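PDB 4LDF: GCN5 like acetylase + bromodomain, which probably acetylates histone H3 as a GCN5-type acetyltransferase and is represented here by its bromodomain, a module that generally recognises acetylated lysine. Local coordinates for residues Leu12-Asn15 with Asp16-Gln20; Asp55-Thr58 with Met59-Ala63; Ala104-Trp107 with Pro108-Gln111. All coordinates share one frame; numbering follows the deposited sequence.

Overall arrangement
All three contacts are local, each at one end of a helix of the left-handed four-helix bromodomain bundle. Contacts 1 and 2 sit at the N-terminal ends of helices 14-27 and 56-64, where Ser-13 and Asp-55 act as N-caps; contact 3 lies at the C-terminal end of helix 93-110, where Pro-108 interrupts the backbone bonding. Contact 2 is nearest the centre of the chain and the richest in charge, contact 1 mixes a weak cap with amide bonds, and contact 3 turns on an apolar CH-pi contact. Contacts 1 and 2 pack directly, Asn-15 and Ile-18 against Ala-63; Met-109 of contact 3 reaches Gln-20 of contact 1, while contacts 2 and 3 remain about 8 Å apart at their nearest atoms.

Contact 1: residues Leu12-Asn15 with Asp16-Gln20; sequences LSMN and DQIWQ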
# COMPACT_ATOMS: atom_id res chain seq x y z
N LEU A 12 7.27 -6.92 18.59
CA LEU A 12 7.32 -6.77 17.15
C LEU A 12 8.28 -5.68 16.71
O LEU A 12 8.13 -4.52 17.10
CB LEU A 12 5.91 -6.45 16.58
CG LEU A 12 4.77 -7.44 16.83
CD1 LEU A 12 3.44 -6.82 16.43
CD2 LEU A 12 4.99 -8.75 16.10
N SER A 13 9.21 -6.04 15.81
CA SER A 13 10.17 -5.11 15.21
C SER A 13 9.39 -4.18 14.26
O SER A 13 8.24 -4.46 13.95
CB SER A 13 11.22 -5.89 14.42
OG SER A 13 10.59 -6.56 13.34
N MET A 14 10.02 -3.09 13.82
CA MET A 14 9.39 -2.12 12.91
C MET A 14 8.79 -2.80 11.69
O MET A 14 7.63 -2.52 11.33
CB MET A 14 10.39 -1.06 12.48
CG MET A 14 9.76 0.03 11.64
SD MET A 14 10.97 1.15 10.96
CE MET A 14 11.54 0.18 9.59
N ASN A 15 9.58 -3.67 11.03
CA ASN A 15 9.20 -4.42 9.84
C ASN A 15 8.01 -5.35 10.09
O ASN A 15 7.14 -5.45 9.22
CB ASN A 15 10.41 -5.15 9.25
CG ASN A 15 11.19 -4.26 8.33
OD1 ASN A 15 10.83 -4.06 7.17
ND2 ASN A 15 12.26 -3.65 8.83
N ASP A 16 7.93 -5.97 11.29
CA ASP A 16 6.77 -6.80 11.63
C ASP A 16 5.55 -5.93 11.89
O ASP A 16 4.43 -6.35 11.61
CB ASP A 16 7.06 -7.73 12.82
CG ASP A 16 7.88 -8.95 12.48
OD1 ASP A 16 8.06 -9.24 11.28
OD2 ASP A 16 8.33 -9.64 13.42
N GLN A 17 5.75 -4.73 12.45
CA GLN A 17 4.66 -3.80 12.72
C GLN A 17 4.13 -3.28 11.39
O GLN A 17 2.93 -3.02 11.27
CB GLN A 17 5.14 -2.61 13.56
CG GLN A 17 5.42 -2.88 15.04
CD GLN A 17 6.18 -1.70 15.59
OE1 GLN A 17 5.66 -0.61 15.68
NE2 GLN A 17 7.46 -1.87 15.88
N ILE A 18 5.03 -3.07 10.41
CA ILE A 18 4.68 -2.65 9.05
C ILE A 18 3.83 -3.77 8.41
O ILE A 18 2.74 -3.49 7.91
CB ILE A 18 5.93 -2.26 8.20
CG1 ILE A 18 6.43 -0.85 8.59
CG2 ILE A 18 5.64 -2.33 6.68
CD1 ILE A 18 7.83 -0.54 8.10
N TRP A 19 4.29 -5.04 8.53
CA TRP A 19 3.55 -6.18 7.97
C TRP A 19 2.10 -6.21 8.50
O TRP A 19 1.18 -6.39 7.69
CB TRP A 19 4.27 -7.52 8.23
CG TRP A 19 3.73 -8.65 7.40
CD1 TRP A 19 4.18 -9.06 6.18
CD2 TRP A 19 2.55 -9.42 7.68
NE1 TRP A 19 3.40 -10.09 5.71
CE2 TRP A 19 2.38 -10.33 6.60
CE3 TRP A 19 1.64 -9.46 8.74
CZ2 TRP A 19 1.31 -11.22 6.54
CZ3 TRP A 19 0.58 -10.36 8.69
CH2 TRP A 19 0.44 -11.24 7.61
N GLN A 20 1.89 -6.00 9.84
CA GLN A 20 0.55 -6.02 10.43
C GLN A 20 -0.35 -4.84 10.03
O GLN A 20 -1.58 -4.98 9.95
CB GLN A 20 0.60 -6.23 11.95
CG GLN A 20 1.08 -7.63 12.33
CD GLN A 20 0.96 -7.90 13.81
OE1 GLN A 20 0.12 -7.34 14.51
NE2 GLN A 20 1.79 -8.80 14.29
O HOH W 1 9.93 -9.15 15.55
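Ser-13 is the N-cap of helix 14-27, the first helix of the bromodomain bundle, and its OG accepts a weak hydrogen bond from Asp-16 N at 3.4 Å. With chi1 at 64°, OG lies between the backbone N and the carbonyl carbon of its own residue, turned to the start of the helix. A second tie comes from Gln-17, whose extended side chain reaches back past the cap so that NE2 donates to Leu-12 O at 3.0 Å. That bond is bent, and NE2 stands above the carbonyl plane. The other end of the same amide, OE1, is held by Gln-114 N, which joins the helix start to the C-terminal tail. The Leu-12 side chain crosses that of Gln-20 at about a right angle, CD1 3.4 Å from Gln-20 NE2. On another side, Met-14 and Ile-18 run side by side, CE to CD1 4.1 Å. Asn-15 gives its ND2 to Tyr-68 O, and Ile-18 and Trp-19 pack on Ala-63 of helix 56-64. A water joins the cap to the first turn, accepting from Ser-13 N and donating to Asp-16 OD2 at 2.7 Å.

Contact 2: residues Asp55-Thr58 with Met59-Ala63; sequences DIQT and MKRKA
Thr-58 carries OG1 opposite its carbonyl carbon and beside its backbone N (chi1 -64°), and Arg-61 bends sharply at chi3 (-31°), folding its guanidinium back over the preceding turn. NH1 thereby comes within 3.3 Å of Thr-58 OG1 in a weak, bent hydrogen bond, while Thr-58 CA lies over one face of the guanidinium. A water at the edge of that group, in its plane, accepts from Arg-61 NH2 and donates to Thr-58 OG1 and to Gln-57 OE1, the last at 2.6 Å. Gln-57 and Arg-61 otherwise meet loosely, with amide and guanidinium planes 62° apart. Beneath this lies the N-cap of helix 56-64, the second of the four bundle helices, entered from the long ZA loop that follows helix 14-27. Asp-55 grips Thr-58 twice: OD1 accepts from Thr-58 N at 3.0 Å, from above the carboxylate plane, and OD2 accepts from Thr-58 OG1 at 2.7 Å, on the syn side but tilted out of the carboxylate plane. The first full turn is then closed by Met-59 N donating to Asp-55 O. Lys-62 runs alongside Thr-58, CE to CG2 3.8 Å, before its NZ reaches Glu-77 of helix 71-88. Lys-60 passes Ile-56 CG2 and ends on Asp-23 of helix 14-27. Met-59 and Ile-56 face inward between those same two helices. Thr-58 OG1 donates its hydrogen to Asp-55 OD2 and accepts from the water and, weakly, from Arg-61 NH1, so one hydroxyl couples the cap to the outer polar network. The Asp-55 carboxylate, buried beside the helix start and bonded to two donors, is probably stabilised as the anion, and the positive group of Arg-61 nearby would add to this.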
# COMPACT_ATOMS: atom_id res chain seq x y z
N ASP A 55 2.27 -2.38 -4.45
CA ASP A 55 1.04 -3.05 -4.02
C ASP A 55 1.29 -3.66 -2.64
O ASP A 55 2.43 -3.68 -2.16
CB ASP A 55 0.64 -4.15 -5.03
CG ASP A 55 1.75 -5.19 -5.22
OD1 ASP A 55 1.70 -6.23 -4.56
OD2 ASP A 55 2.67 -4.93 -6.03
N ILE A 56 0.22 -4.17 -2.01
CA ILE A 56 0.30 -4.76 -0.66
C ILE A 56 1.21 -5.98 -0.55
O ILE A 56 1.96 -6.08 0.43
CB ILE A 56 -1.10 -4.95 -0.02
CG1 ILE A 56 -1.80 -3.57 0.14
CG2 ILE A 56 -1.01 -5.69 1.36
CD1 ILE A 56 -3.33 -3.59 0.34
N GLN A 57 1.18 -6.88 -1.56
CA GLN A 57 1.98 -8.11 -1.58
C GLN A 57 3.47 -7.76 -1.67
O GLN A 57 4.28 -8.36 -0.95
CB GLN A 57 1.51 -9.01 -2.75
CG GLN A 57 2.23 -10.34 -2.93
CD GLN A 57 1.79 -11.00 -4.23
OE1 GLN A 57 2.41 -10.84 -5.29
NE2 GLN A 57 0.67 -11.71 -4.18
N THR A 58 3.82 -6.75 -2.50
CA THR A 58 5.19 -6.25 -2.67
C THR A 58 5.69 -5.68 -1.32
O THR A 58 6.77 -6.06 -0.88
CB THR A 58 5.26 -5.23 -3.83
OG1 THR A 58 4.94 -5.89 -5.05
CG2 THR A 58 6.63 -4.54 -3.95
N MET A 59 4.91 -4.80 -0.68
CA MET A 59 5.27 -4.19 0.61
C MET A 59 5.34 -5.22 1.74
O MET A 59 6.25 -5.14 2.57
CB MET A 59 4.37 -3.00 0.94
CG MET A 59 4.59 -1.82 -0.00
SD MET A 59 3.63 -0.34 0.34
CE MET A 59 2.00 -0.86 -0.12
N LYS A 60 4.42 -6.22 1.76
CA LYS A 60 4.39 -7.32 2.74
C LYS A 60 5.65 -8.16 2.59
O LYS A 60 6.22 -8.58 3.60
CB LYS A 60 3.15 -8.20 2.59
CG LYS A 60 2.00 -7.79 3.49
CD LYS A 60 0.83 -8.75 3.34
CE LYS A 60 -0.21 -8.52 4.40
NZ LYS A 60 -1.29 -9.53 4.36
N ARG A 61 6.11 -8.40 1.33
CA ARG A 61 7.33 -9.17 1.01
C ARG A 61 8.54 -8.43 1.54
O ARG A 61 9.42 -9.05 2.15
CB ARG A 61 7.50 -9.33 -0.51
CG ARG A 61 7.29 -10.73 -1.04
CD ARG A 61 7.96 -10.99 -2.39
NE ARG A 61 8.07 -9.82 -3.28
CZ ARG A 61 7.07 -9.31 -4.00
NH1 ARG A 61 7.28 -8.27 -4.79
NH2 ARG A 61 5.86 -9.84 -3.93
N LYS A 62 8.62 -7.12 1.27
CA LYS A 62 9.69 -6.23 1.74
C LYS A 62 9.75 -6.25 3.28
O LYS A 62 10.83 -6.36 3.85
CB LYS A 62 9.49 -4.81 1.20
CG LYS A 62 9.67 -4.71 -0.32
CD LYS A 62 9.74 -3.26 -0.81
CE LYS A 62 9.81 -3.20 -2.31
NZ LYS A 62 9.82 -1.80 -2.82
N ALA A 63 8.59 -6.16 3.94
CA ALA A 63 8.47 -6.16 5.41
C ALA A 63 8.92 -7.48 6.04
O ALA A 63 9.68 -7.47 7.01
CB ALA A 63 7.04 -5.83 5.83
O HOH W 2 3.78 -8.58 -5.34

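Contact 3: residues Ala104-Trp107 with Pro108-Gln111; sequences AFIW and PMLQ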
# COMPACT_ATOMS: atom_id res chain seq x y z
N ALA A 104 -7.17 7.28 4.52
CA ALA A 104 -7.71 7.88 5.73
C ALA A 104 -7.89 6.82 6.81
O ALA A 104 -7.62 7.09 7.97
CB ALA A 104 -9.06 8.54 5.43
N PHE A 105 -8.32 5.60 6.42
CA PHE A 105 -8.52 4.48 7.35
C PHE A 105 -7.19 4.01 7.99
O PHE A 105 -7.17 3.79 9.20
CB PHE A 105 -9.22 3.30 6.62
CG PHE A 105 -9.11 1.94 7.27
CD1 PHE A 105 -9.97 1.57 8.30
CD2 PHE A 105 -8.16 1.01 6.83
CE1 PHE A 105 -9.86 0.31 8.90
CE2 PHE A 105 -8.07 -0.25 7.41
CZ PHE A 105 -8.91 -0.59 8.46
N ILE A 106 -6.12 3.88 7.18
CA ILE A 106 -4.81 3.36 7.63
C ILE A 106 -3.81 4.37 8.24
O ILE A 106 -2.91 3.95 8.98
CB ILE A 106 -4.15 2.43 6.57
CG1 ILE A 106 -3.26 1.32 7.21
CG2 ILE A 106 -3.39 3.23 5.51
CD1 ILE A 106 -3.99 0.28 8.11
N TRP A 107 -3.95 5.67 7.91
CA TRP A 107 -3.07 6.74 8.41
C TRP A 107 -2.96 6.77 9.95
O TRP A 107 -1.82 6.89 10.42
CB TRP A 107 -3.35 8.11 7.77
CG TRP A 107 -2.16 8.68 7.04
CD1 TRP A 107 -1.51 9.86 7.30
CD2 TRP A 107 -1.49 8.10 5.90
NE1 TRP A 107 -0.46 10.02 6.44
CE2 TRP A 107 -0.43 8.97 5.55
CE3 TRP A 107 -1.65 6.90 5.17
CZ2 TRP A 107 0.47 8.68 4.51
CZ3 TRP A 107 -0.80 6.65 4.11
CH2 TRP A 107 0.25 7.53 3.79
N PRO A 108 -4.05 6.61 10.75
CA PRO A 108 -3.88 6.54 12.22
C PRO A 108 -2.91 5.43 12.66
O PRO A 108 -2.09 5.69 13.54
CB PRO A 108 -5.30 6.22 12.72
CG PRO A 108 -6.20 6.75 11.69
CD PRO A 108 -5.48 6.50 10.39
N MET A 109 -2.99 4.22 12.07
CA MET A 109 -2.11 3.09 12.41
C MET A 109 -0.66 3.40 12.03
O MET A 109 0.25 2.99 12.74
CB MET A 109 -2.58 1.79 11.73
CG MET A 109 -1.82 0.54 12.18
SD MET A 109 -2.60 -0.98 11.61
CE MET A 109 -1.79 -2.14 12.68
N LEU A 110 -0.44 4.12 10.91
CA LEU A 110 0.91 4.49 10.43
C LEU A 110 1.67 5.35 11.45
O LEU A 110 2.88 5.23 11.55
CB LEU A 110 0.80 5.20 9.06
CG LEU A 110 2.07 5.51 8.27
CD1 LEU A 110 2.80 4.24 7.86
CD2 LEU A 110 1.75 6.31 7.04
N GLN A 111 0.95 6.17 12.25
CA GLN A 111 1.53 7.05 13.29
C GLN A 111 2.11 6.24 14.44
O GLN A 111 3.01 6.74 15.12
CB GLN A 111 0.48 8.05 13.86
CG GLN A 111 -0.37 8.80 12.83
CD GLN A 111 0.46 9.51 11.81
OE1 GLN A 111 1.38 10.28 12.14
NE2 GLN A 111 0.21 9.22 10.54
O HOH W 3 -5.49 3.09 10.95
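Leu-110 sets its CD2 methyl over one face of the Trp-107 indole, centred on its six-membered ring, 3.6 Å from the centroid of that ring and only 5° off its normal, a CH-pi contact. The two side chains run the same way, side by side. Trp-107 has an unusual chi1 of -120°, between the staggered positions, which lays the six-membered ring over this methyl. Nearby, Ile-106 CD1 meets Met-109 SD at 4.0 Å, the two side chains slanting past each other, and Trp-107 CB rests against the Pro-108 ring at CD. These residues form the last turns of helix 93-110, the final helix of the left-handed four-helix bundle of bromodomains. Ile-106 fits against Leu-21, Thr-24 and Leu-25 of helix 14-27, while Leu-110 packs on Phe-74 and Ser-75 of helix 71-88; Leu-78 of that helix touches both Ile-106 and Trp-107. Pro-108 kinks the helix: its N has no hydrogen to give, and CD approaches Ala-104 O at 3.3 Å where a backbone N-H would otherwise bond. Met-109 N, displaced by the kink, does not bond directly to Phe-105 O; a water bridges the two, accepting from Met-109 N and donating to Phe-105 O at 2.5 Å. A normal bond returns at Leu-110 N to Ile-106 O. At the outer edge Gln-111, bent at chi2 (-54°), curls back so that NE2 donates to Trp-107 O at 3.1 Å. The acceptor lies in the plane of the Gln-111 amide, whereas NE2 stands above the carbonyl plane; the same oxygen also takes a weak bond from Gln-111 N.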